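Probable dehydrogenase (Bordetella bronchiseptica, PDB 3MOI) is a putative oxidoreductase of the GFO/IDH/MocA family that probably uses a nicotinamide dinucleotide bound to its Rossmann fold. Local coordinates at residues N177-Q182 and A226-S231; Q192-V197 and A216-E221. All coordinates share one frame; numbering follows the deposited sequence.

Both contacts belong to the C-terminal domain and share its large mixed sheet, in which strands 225-231 and 213-220 are antiparallel neighbours. Interaction 1 packs the start of helix 179-190 on strand 225-231; interaction 2 pairs strand 194-202, which follows that helix in the chain, with strand 213-220, so it is nested inside the loop that interaction 1 closes. Their centres lie about 13 Å apart. Between them run two probable backbone hydrogen bonds, L218 N to A226 O and A216 N to M228 O, each 2.7 Å. Helix 179-190 touches both M228 and L218 through I186. Both contacts reach the second subunit, where V227 packs on its V227 and M217 on its M217.

Interaction 1: residues N177-Q182 and A226-S231; sequences NQLPHQ and AVMVYS
Q178 lies over Y230 at the start of helix 179-190: its CB sits over one face of the phenol ring, 4.1 Å from the ring centroid, in a CH-pi contact. The rest of the chain bends toward the phenol end, but the side-chain amide is doubtful in the model. On L179, CD1 does the touching, 3.6 Å from Y230 CB and oblique to the ring, while CG packs at 4.2 Å against M228 SD. One turn into the helix, Q182 reaches down to the strand on a chain extended beyond CG (chi2 172°). Its NE2 donates to V229 O over 3.3 Å in a nearly straight bond (169° at the hydrogen). V229 O lies close to the amide plane of Q182, yet NE2 stands well above the carbonyl plane. The other amide atom, OE1, approaches M228 CG at 3.1 Å and lies at the edge of the Y230 ring. M228 and Y230 both turn toward the helix; V229 points away from it and packs on M147 of the second subunit. The buried contact is of mixed character, apolar at L179 and M228 and polar at Q182, whose directional bond to a main-chain oxygen fixes how that amide is turned.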
loop_
_atom_site.group_PDB
_atom_site.type_symbol
_atom_site.label_atom_id
_atom_site.label_comp_id
_atom_site.label_asym_id
_atom_site.label_seq_id
_atom_site.Cartn_x
_atom_site.Cartn_y
_atom_site.Cartn_z
ATOM N N ASN A 177 -12.070 -12.614 9.377
ATOM C CA ASN A 177 -11.878 -13.749 8.436
ATOM C C ASN A 177 -10.735 -13.509 7.438
ATOM O O ASN A 177 -10.367 -14.409 6.666
ATOM C CB ASN A 177 -13.212 -14.004 7.738
ATOM C CG ASN A 177 -14.308 -14.367 8.751
ATOM O OD1 ASN A 177 -14.277 -15.439 9.334
ATOM N ND2 ASN A 177 -15.254 -13.450 8.997
ATOM N N GLN A 178 -10.201 -12.283 7.408
ATOM C CA GLN A 178 -9.137 -11.951 6.452
ATOM C C GLN A 178 -7.967 -11.152 7.105
ATOM O O GLN A 178 -6.789 -11.520 7.040
ATOM C CB GLN A 178 -9.749 -11.211 5.282
ATOM C CG GLN A 178 -10.671 -12.079 4.362
ATOM C CD GLN A 178 -9.837 -13.102 3.546
ATOM O OE1 GLN A 178 -9.567 -14.225 4.001
ATOM N NE2 GLN A 178 -9.377 -12.682 2.391
ATOM N N LEU A 179 -8.292 -10.070 7.765
ATOM C CA LEU A 179 -7.282 -9.261 8.389
ATOM C C LEU A 179 -6.334 -10.095 9.304
ATOM O O LEU A 179 -5.141 -9.835 9.369
ATOM C CB LEU A 179 -7.991 -8.173 9.180
ATOM C CG LEU A 179 -8.079 -6.788 8.548
ATOM C CD1 LEU A 179 -8.143 -6.789 7.016
ATOM C CD2 LEU A 179 -9.176 -5.910 9.190
ATOM N N PRO A 180 -6.858 -11.124 9.996
ATOM C CA PRO A 180 -5.900 -11.855 10.824
ATOM C C PRO A 180 -4.718 -12.425 10.025
ATOM O O PRO A 180 -3.597 -12.506 10.541
ATOM C CB PRO A 180 -6.751 -12.953 11.522
ATOM C CG PRO A 180 -8.081 -12.325 11.673
ATOM C CD PRO A 180 -8.241 -11.460 10.336
ATOM N N HIS A 181 -4.930 -12.757 8.764
ATOM C CA HIS A 181 -3.811 -13.236 7.946
ATOM C C HIS A 181 -2.711 -12.177 7.792
ATOM O O HIS A 181 -1.518 -12.484 7.883
ATOM C CB HIS A 181 -4.309 -13.704 6.585
ATOM C CG HIS A 181 -5.198 -14.904 6.631
ATOM N ND1 HIS A 181 -4.859 -16.064 7.312
ATOM C CD2 HIS A 181 -6.372 -15.160 6.003
ATOM C CE1 HIS A 181 -5.829 -16.953 7.170
ATOM N NE2 HIS A 181 -6.747 -16.443 6.354
ATOM N N GLN A 182 -3.089 -10.930 7.657
ATOM C CA GLN A 182 -2.094 -9.897 7.542
ATOM C C GLN A 182 -1.510 -9.606 8.906
ATOM O O GLN A 182 -0.303 -9.444 9.060
ATOM C CB GLN A 182 -2.712 -8.635 6.927
ATOM C CG GLN A 182 -3.138 -8.837 5.486
ATOM C CD GLN A 182 -3.905 -7.732 4.906
ATOM O OE1 GLN A 182 -4.832 -7.274 5.505
ATOM N NE2 GLN A 182 -3.554 -7.300 3.694
ATOM N N ALA A 226 3.635 -0.880 10.155
ATOM C CA ALA A 226 3.123 -1.675 9.067
ATOM C C ALA A 226 1.814 -1.064 8.547
ATOM O O ALA A 226 0.914 -0.775 9.294
ATOM C CB ALA A 226 2.831 -2.996 9.557
ATOM N N VAL A 227 1.710 -0.846 7.259
ATOM C CA VAL A 227 0.447 -0.462 6.668
ATOM C C VAL A 227 -0.220 -1.734 6.191
ATOM O O VAL A 227 0.428 -2.565 5.578
ATOM C CB VAL A 227 0.701 0.495 5.442
ATOM C CG1 VAL A 227 -0.473 0.490 4.434
ATOM C CG2 VAL A 227 1.002 1.890 5.910
ATOM N N MET A 228 -1.523 -1.858 6.428
ATOM C CA MET A 228 -2.305 -3.042 6.062
ATOM C C MET A 228 -3.549 -2.489 5.369
ATOM O O MET A 228 -4.251 -1.633 5.930
ATOM C CB MET A 228 -2.646 -3.816 7.336
ATOM C CG MET A 228 -3.549 -5.022 7.254
ATOM S SD MET A 228 -4.037 -5.719 8.910
ATOM C CE MET A 228 -2.629 -5.150 9.685
ATOM N N VAL A 229 -3.774 -2.931 4.136
ATOM C CA VAL A 229 -4.916 -2.544 3.348
ATOM C C VAL A 229 -5.566 -3.789 2.769
ATOM O O VAL A 229 -4.890 -4.676 2.255
ATOM C CB VAL A 229 -4.513 -1.621 2.154
ATOM C CG1 VAL A 229 -5.694 -1.485 1.158
ATOM C CG2 VAL A 229 -4.053 -0.253 2.622
ATOM N N TYR A 230 -6.888 -3.848 2.808
ATOM C CA TYR A 230 -7.652 -5.046 2.341
ATOM C C TYR A 230 -8.943 -4.568 1.739
ATOM O O TYR A 230 -9.626 -3.722 2.340
ATOM C CB TYR A 230 -8.009 -6.002 3.496
ATOM C CG TYR A 230 -8.570 -7.261 2.955
ATOM C CD1 TYR A 230 -7.791 -8.378 2.824
ATOM C CD2 TYR A 230 -9.889 -7.316 2.462
ATOM C CE1 TYR A 230 -8.308 -9.522 2.294
ATOM C CE2 TYR A 230 -10.374 -8.416 1.931
ATOM C CZ TYR A 230 -9.570 -9.540 1.833
ATOM O OH TYR A 230 -10.065 -10.700 1.279
ATOM N N SER A 231 -9.296 -5.121 0.584
ATOM C CA SER A 231 -10.621 -4.879 -0.033
ATOM C C SER A 231 -11.105 -6.149 -0.746
ATOM O O SER A 231 -10.313 -6.846 -1.413
ATOM C CB SER A 231 -10.518 -3.751 -1.037
ATOM O OG SER A 231 -11.756 -3.461 -1.632
#

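Interaction 2: residues Q192-V197 and A216-E221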
loop_
_atom_site.group_PDB
_atom_site.type_symbol
_atom_site.label_atom_id
_atom_site.label_comp_id
_atom_site.label_asym_id
_atom_site.label_seq_id
_atom_site.Cartn_x
_atom_site.Cartn_y
_atom_site.Cartn_z
ATOM N N GLN A 192 7.645 -8.315 16.453
ATOM C CA GLN A 192 7.279 -7.239 17.384
ATOM C C GLN A 192 5.799 -7.199 17.801
ATOM O O GLN A 192 4.908 -7.570 17.069
ATOM C CB GLN A 192 7.665 -5.925 16.788
ATOM C CG GLN A 192 9.215 -5.711 16.660
ATOM C CD GLN A 192 9.496 -4.288 16.298
ATOM O OE1 GLN A 192 9.233 -3.377 17.118
ATOM N NE2 GLN A 192 9.990 -4.049 15.057
ATOM N N ARG A 193 5.551 -6.761 19.025
ATOM C CA ARG A 193 4.237 -6.464 19.468
ATOM C C ARG A 193 3.683 -5.251 18.704
ATOM O O ARG A 193 4.375 -4.266 18.424
ATOM C CB ARG A 193 4.233 -6.210 20.967
ATOM C CG ARG A 193 2.830 -5.888 21.552
ATOM C CD ARG A 193 2.805 -5.921 23.080
ATOM N NE ARG A 193 1.797 -5.002 23.636
ATOM C CZ ARG A 193 0.564 -5.374 23.973
ATOM N NH1 ARG A 193 0.192 -6.645 23.808
ATOM N NH2 ARG A 193 -0.303 -4.483 24.446
ATOM N N ILE A 194 2.408 -5.348 18.365
ATOM C CA ILE A 194 1.688 -4.254 17.815
ATOM C C ILE A 194 1.230 -3.390 18.979
ATOM O O ILE A 194 0.454 -3.842 19.796
ATOM C CB ILE A 194 0.493 -4.800 17.029
ATOM C CG1 ILE A 194 1.016 -5.620 15.846
ATOM C CG2 ILE A 194 -0.353 -3.679 16.582
ATOM C CD1 ILE A 194 0.020 -6.428 15.069
ATOM N N THR A 195 1.686 -2.163 19.053
ATOM C CA THR A 195 1.385 -1.272 20.207
ATOM C C THR A 195 0.410 -0.161 19.884
ATOM O O THR A 195 -0.063 0.497 20.783
ATOM C CB THR A 195 2.643 -0.561 20.774
ATOM O OG1 THR A 195 3.294 0.125 19.701
ATOM C CG2 THR A 195 3.624 -1.583 21.382
ATOM N N ALA A 196 0.078 0.063 18.625
ATOM C CA ALA A 196 -1.004 1.022 18.348
ATOM C C ALA A 196 -1.649 0.724 16.987
ATOM O O ALA A 196 -1.023 0.151 16.116
ATOM C CB ALA A 196 -0.485 2.459 18.409
ATOM N N VAL A 197 -2.894 1.141 16.827
ATOM C CA VAL A 197 -3.706 0.830 15.662
ATOM C C VAL A 197 -4.505 2.053 15.278
ATOM O O VAL A 197 -5.333 2.534 16.090
ATOM C CB VAL A 197 -4.729 -0.248 15.952
ATOM C CG1 VAL A 197 -5.512 -0.540 14.699
ATOM C CG2 VAL A 197 -4.080 -1.479 16.505
ATOM N N ALA A 216 -5.401 0.395 7.333
ATOM C CA ALA A 216 -4.797 0.500 8.677
ATOM C C ALA A 216 -3.320 0.746 8.688
ATOM O O ALA A 216 -2.597 0.263 7.825
ATOM C CB ALA A 216 -5.081 -0.791 9.548
ATOM N N MET A 217 -2.894 1.469 9.723
ATOM C CA MET A 217 -1.523 1.643 10.038
ATOM C C MET A 217 -1.305 1.082 11.439
ATOM O O MET A 217 -1.889 1.572 12.462
ATOM C CB MET A 217 -1.067 3.105 9.989
ATOM C CG MET A 217 0.497 3.121 9.810
ATOM S SD MET A 217 1.394 4.620 9.664
ATOM C CE MET A 217 0.003 5.404 9.120
ATOM N N LEU A 218 -0.411 0.115 11.494
ATOM C CA LEU A 218 -0.101 -0.565 12.722
ATOM C C LEU A 218 1.231 -0.058 13.241
ATOM O O LEU A 218 2.268 -0.142 12.525
ATOM C CB LEU A 218 -0.003 -2.071 12.444
ATOM C CG LEU A 218 -1.235 -2.988 12.499
ATOM C CD1 LEU A 218 -2.489 -2.345 12.129
ATOM C CD2 LEU A 218 -1.032 -4.327 11.745
ATOM N N THR A 219 1.250 0.457 14.455
ATOM C CA THR A 219 2.523 0.852 15.023
ATOM C C THR A 219 3.161 -0.337 15.796
ATOM O O THR A 219 2.535 -0.948 16.640
ATOM C CB THR A 219 2.369 2.024 15.969
ATOM O OG1 THR A 219 1.807 3.121 15.242
ATOM C CG2 THR A 219 3.745 2.414 16.572
ATOM N N LEU A 220 4.408 -0.645 15.498
ATOM C CA LEU A 220 5.092 -1.698 16.176
ATOM C C LEU A 220 5.951 -1.070 17.267
ATOM O O LEU A 220 5.988 0.116 17.511
ATOM C CB LEU A 220 5.907 -2.521 15.207
ATOM C CG LEU A 220 5.172 -3.091 13.996
ATOM C CD1 LEU A 220 6.157 -3.825 13.133
ATOM C CD2 LEU A 220 4.041 -4.014 14.371
ATOM N N GLU A 221 6.652 -1.887 17.963
ATOM C CA GLU A 221 7.000 -1.560 19.315
ATOM C C GLU A 221 8.318 -0.844 19.311
ATOM O O GLU A 221 8.544 -0.014 20.194
ATOM C CB GLU A 221 6.997 -2.873 20.080
ATOM C CG GLU A 221 7.672 -3.008 21.364
ATOM C CD GLU A 221 7.557 -4.533 21.814
ATOM O OE1 GLU A 221 7.745 -5.513 20.956
ATOM O OE2 GLU A 221 7.210 -4.706 23.021
#
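T195 and A196 both face T219, a classic beta bulge in the antiparallel hairpin formed by strands 194-202 and 213-220 of the C-terminal domain. The main-chain bonds gather at T219. Its O accepts T195 N at 2.8 Å, nearly along the C=O axis (164°), and takes weaker bonds from A196 N and from T195 OG1. For the latter, chi1 of 54° sets OG1 between the backbone N and the carbonyl carbon of T195. In return, T219 N donates to A196 O at 2.8 Å, so A196 and T219 form a hydrogen-bonded pair. V197 and L218 follow as a non-hydrogen-bonded pair.

The apolar contacts lie on the face that carries I194, V197, L218 and L220. Here I194 CG1 meets L220 CD2 at 3.7 Å, and I194 CD1 reaches L218 CD2 at 4.1 Å. Helix 179-190 lies over this layer, touching I194, L218 and L220, while helix 362-381 packs on I194 and V197. On the other face, A196 CB rests 3.8 Å from T219 CB, and T219 OG1 is hydrogen-bonded to R198 of the second subunit.

Polar side chains tie the open end of the hairpin. Q192 OE1 is held mainly by the backbone N of D222 and takes a weak bond from E221 N. E221 answers across this open end: its chain, extended beyond CG, carries E221 OE1 to within 3.2 Å of R193 N, and that N-H meets the oxygen from above the carboxylate plane.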